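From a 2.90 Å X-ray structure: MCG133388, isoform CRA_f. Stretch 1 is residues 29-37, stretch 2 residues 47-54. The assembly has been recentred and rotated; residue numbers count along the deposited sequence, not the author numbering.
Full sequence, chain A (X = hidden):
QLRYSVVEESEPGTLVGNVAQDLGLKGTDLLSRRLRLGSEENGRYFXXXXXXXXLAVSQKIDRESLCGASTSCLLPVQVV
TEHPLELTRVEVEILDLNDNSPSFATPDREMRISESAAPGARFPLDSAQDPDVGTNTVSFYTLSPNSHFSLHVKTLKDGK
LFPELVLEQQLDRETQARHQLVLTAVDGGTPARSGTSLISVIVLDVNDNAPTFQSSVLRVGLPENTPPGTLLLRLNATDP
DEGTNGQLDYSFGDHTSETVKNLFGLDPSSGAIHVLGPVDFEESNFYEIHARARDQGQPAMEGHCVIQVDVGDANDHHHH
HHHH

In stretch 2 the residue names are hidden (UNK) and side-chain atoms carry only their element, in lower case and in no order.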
# COMPACT_ATOMS: atom_id res chain seq x y z
N ASP A 29 -55.46 -2.49 34.47
CA ASP A 29 -55.16 -3.71 33.71
C ASP A 29 -53.69 -4.11 33.82
O ASP A 29 -53.36 -5.29 33.81
CB ASP A 29 -55.54 -3.55 32.24
CG ASP A 29 -57.04 -3.45 32.03
OD1 ASP A 29 -57.80 -3.81 32.95
OD2 ASP A 29 -57.45 -3.03 30.92
N LEU A 30 -52.83 -3.11 33.91
CA LEU A 30 -51.39 -3.33 33.97
C LEU A 30 -50.98 -4.05 35.25
O LEU A 30 -50.02 -4.82 35.26
CB LEU A 30 -50.63 -2.00 33.85
CG LEU A 30 -50.51 -1.36 32.46
CD1 LEU A 30 -51.84 -0.80 31.97
CD2 LEU A 30 -49.45 -0.28 32.47
N LEU A 31 -51.71 -3.79 36.33
CA LEU A 31 -51.43 -4.42 37.62
C LEU A 31 -52.21 -5.72 37.78
O LEU A 31 -51.64 -6.75 38.17
CB LEU A 31 -51.76 -3.47 38.77
CG LEU A 31 -50.74 -2.37 39.07
CD1 LEU A 31 -51.28 -1.41 40.11
CD2 LEU A 31 -49.43 -2.99 39.53
N SER A 32 -53.50 -5.68 37.49
CA SER A 32 -54.39 -6.83 37.67
C SER A 32 -53.96 -8.02 36.82
O SER A 32 -54.04 -9.17 37.25
CB SER A 32 -55.83 -6.45 37.33
OG SER A 32 -56.29 -5.41 38.19
N ARG A 33 -53.50 -7.75 35.60
CA ARG A 33 -53.07 -8.81 34.70
C ARG A 33 -51.55 -8.99 34.74
O ARG A 33 -50.99 -9.79 33.99
CB ARG A 33 -53.53 -8.52 33.27
CG ARG A 33 -55.04 -8.42 33.13
CD ARG A 33 -55.47 -8.49 31.67
NE ARG A 33 -55.11 -9.77 31.06
CZ ARG A 33 -55.39 -10.11 29.81
NH1 ARG A 33 -56.03 -9.26 29.02
NH2 ARG A 33 -55.02 -11.29 29.34
N ARG A 34 -50.90 -8.23 35.63
CA ARG A 34 -49.47 -8.35 35.87
C ARG A 34 -48.63 -8.23 34.59
O ARG A 34 -48.08 -9.22 34.11
CB ARG A 34 -49.16 -9.68 36.56
CG ARG A 34 -49.53 -9.71 38.03
CD ARG A 34 -49.43 -11.12 38.59
NE ARG A 34 -49.27 -11.12 40.05
CZ ARG A 34 -49.29 -12.22 40.80
NH1 ARG A 34 -49.48 -13.40 40.24
NH2 ARG A 34 -49.13 -12.13 42.11
N LEU A 35 -48.56 -7.02 34.05
CA LEU A 35 -47.74 -6.76 32.87
C LEU A 35 -46.28 -7.06 33.21
O LEU A 35 -45.80 -6.70 34.28
CB LEU A 35 -47.92 -5.32 32.39
CG LEU A 35 -47.48 -5.03 30.96
CD1 LEU A 35 -48.10 -6.02 29.99
CD2 LEU A 35 -47.85 -3.60 30.58
N ARG A 36 -45.58 -7.71 32.29
CA ARG A 36 -44.30 -8.32 32.62
C ARG A 36 -43.49 -8.71 31.39
O ARG A 36 -44.05 -9.14 30.38
CB ARG A 36 -44.55 -9.55 33.50
CG ARG A 36 -43.32 -10.27 34.00
CD ARG A 36 -43.62 -11.75 34.17
NE ARG A 36 -45.00 -11.96 34.61
CZ ARG A 36 -45.60 -13.15 34.65
NH1 ARG A 36 -44.94 -14.24 34.28
NH2 ARG A 36 -46.86 -13.24 35.06
N LEU A 37 -42.17 -8.56 31.48
CA LEU A 37 -41.28 -9.11 30.47
C LEU A 37 -41.05 -10.59 30.76
O LEU A 37 -41.08 -11.01 31.92
CB LEU A 37 -39.95 -8.36 30.43
CG LEU A 37 -39.95 -7.00 29.73
CD1 LEU A 37 -38.59 -6.34 29.83
CD2 LEU A 37 -40.38 -7.15 28.28
N UNK A 47 -36.99 -2.29 29.39
CA UNK A 47 -37.76 -2.18 30.62
C UNK A 47 -39.22 -1.89 30.31
O UNK A 47 -39.52 -0.96 29.56
c UNK A 47 -37.18 -1.10 31.53
o UNK A 47 -35.92 -1.49 32.06
N UNK A 48 -40.11 -2.68 30.88
CA UNK A 48 -41.54 -2.48 30.69
C UNK A 48 -42.14 -1.79 31.91
O UNK A 48 -42.14 -2.34 33.01
c UNK A 48 -42.24 -3.81 30.42
c UNK A 48 -43.68 -3.75 29.91
c UNK A 48 -44.16 -5.15 29.56
c UNK A 48 -43.78 -2.84 28.70
N UNK A 49 -42.63 -0.57 31.71
CA UNK A 49 -43.16 0.24 32.81
C UNK A 49 -44.56 -0.19 33.21
O UNK A 49 -45.37 -0.57 32.36
o UNK A 49 -43.60 2.53 33.50
c UNK A 49 -43.15 1.72 32.42
N UNK A 50 -44.85 -0.13 34.51
CA UNK A 50 -46.19 -0.41 35.01
C UNK A 50 -47.01 0.87 35.07
O UNK A 50 -48.22 0.83 35.30
c UNK A 50 -45.64 -2.51 36.47
c UNK A 50 -45.64 -3.00 37.91
c UNK A 50 -46.51 -3.41 35.60
c UNK A 50 -46.12 -1.06 36.40
N UNK A 51 -46.34 2.00 34.87
CA UNK A 51 -47.00 3.30 34.90
C UNK A 51 -47.48 3.72 33.52
O UNK A 51 -48.67 3.84 33.27
c UNK A 51 -45.63 4.04 36.87
c UNK A 51 -46.78 5.74 35.45
c UNK A 51 -46.07 4.39 35.47
N UNK A 52 -46.52 3.93 32.61
CA UNK A 52 -46.84 4.36 31.26
C UNK A 52 -47.20 3.18 30.37
O UNK A 52 -47.89 3.34 29.36
o UNK A 52 -44.50 4.33 30.62
c UNK A 52 -45.66 5.13 30.66
N UNK A 53 -46.74 1.99 30.75
CA UNK A 53 -46.98 0.79 29.97
C UNK A 53 -46.13 0.77 28.71
O UNK A 53 -46.37 -0.02 27.79
N UNK A 54 -45.12 1.63 28.68
CA UNK A 54 -44.26 1.77 27.51
C UNK A 54 -43.00 0.93 27.63
O UNK A 54 -42.44 0.77 28.71
c UNK A 54 -43.90 3.23 27.30

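Position 47 carries one carbon and then one oxygen, the pattern of a serine. Its CA-to-CB bond points away from stretch 1, and its backbone makes the contact, with CA 4.3 Å from Leu-37 CD1. It is Ser-47.

Position 48 has four side-chain carbons, forked at the second. The fork at the second carbon is the mark of leucine; isoleucine would branch at CB. The side chain points toward stretch 1, and its CB lies 4.0 Å from Leu-37 CG. This is Leu-48, with chi1 t and chi2 p; its CD2 comes to 3.6 Å from Leu-35 CG and 4.0 Å from Arg-36 N.

At position 49 there is again one carbon and one oxygen, pointing away from stretch 1, which identifies Ser-49. Its OG accepts a hydrogen bond from the backbone N of residue 51 at 3.1 Å and a weak one from N of residue 52 at 3.4 Å, so the side chain serves the following turn, while its backbone O lies 4.1 Å from Leu-30 CD2.

Position 50 shows four carbons forked at the second, hence Leu-50. CA-to-CB runs sideways, but the end of the side chain comes nearer: CD2 is 3.6 Å from Leu-35 O and 4.0 Å from Leu-35 CB, and CD1 is 4.1 Å from Leu-31 CD2.

Position 51 has three carbons, one carrying the other two: the beta-branched Val-51. It points away, and only its backbone O approaches stretch 1, 4.3 Å from Leu-30 CD2.

Position 52, one carbon and one oxygen, is Ser-52. It makes no contact with stretch 1; its OG accepts a weak hydrogen bond from N of residue 54 at 3.4 Å.

Position 53 has no side-chain atoms and is Gly-53. Its phi of 74° favours glycine, and packing agrees: CA is 3.7 Å from Leu-30 CD2, and an ideal CB would lie a tight 3.2 Å from Leu-30 CD2.

Position 54 bears a single carbon, pointing away and out of contact: Ala-54. Its O accepts a hydrogen bond from Ser-49 N at 3.3 Å, closing the turn.

The contact is apolar, burying 432 Å² in total with no hydrogen bond across it. Leu-48 packs against Leu-35 and Leu-37, while Leu-50 reaches Leu-31 and Leu-35. Leu-30 CD2 sits against the turn backbone, 3.3 Å from Leu-50 O. On stretch 1, the Schellman motif at Arg-34 ends the helix, with Leu-35 N bonded to Leu-30 O at 2.9 Å; Leu-30 and Leu-35 both point toward stretch 2.

Stretch 2 (47-54) SLSLVSGA
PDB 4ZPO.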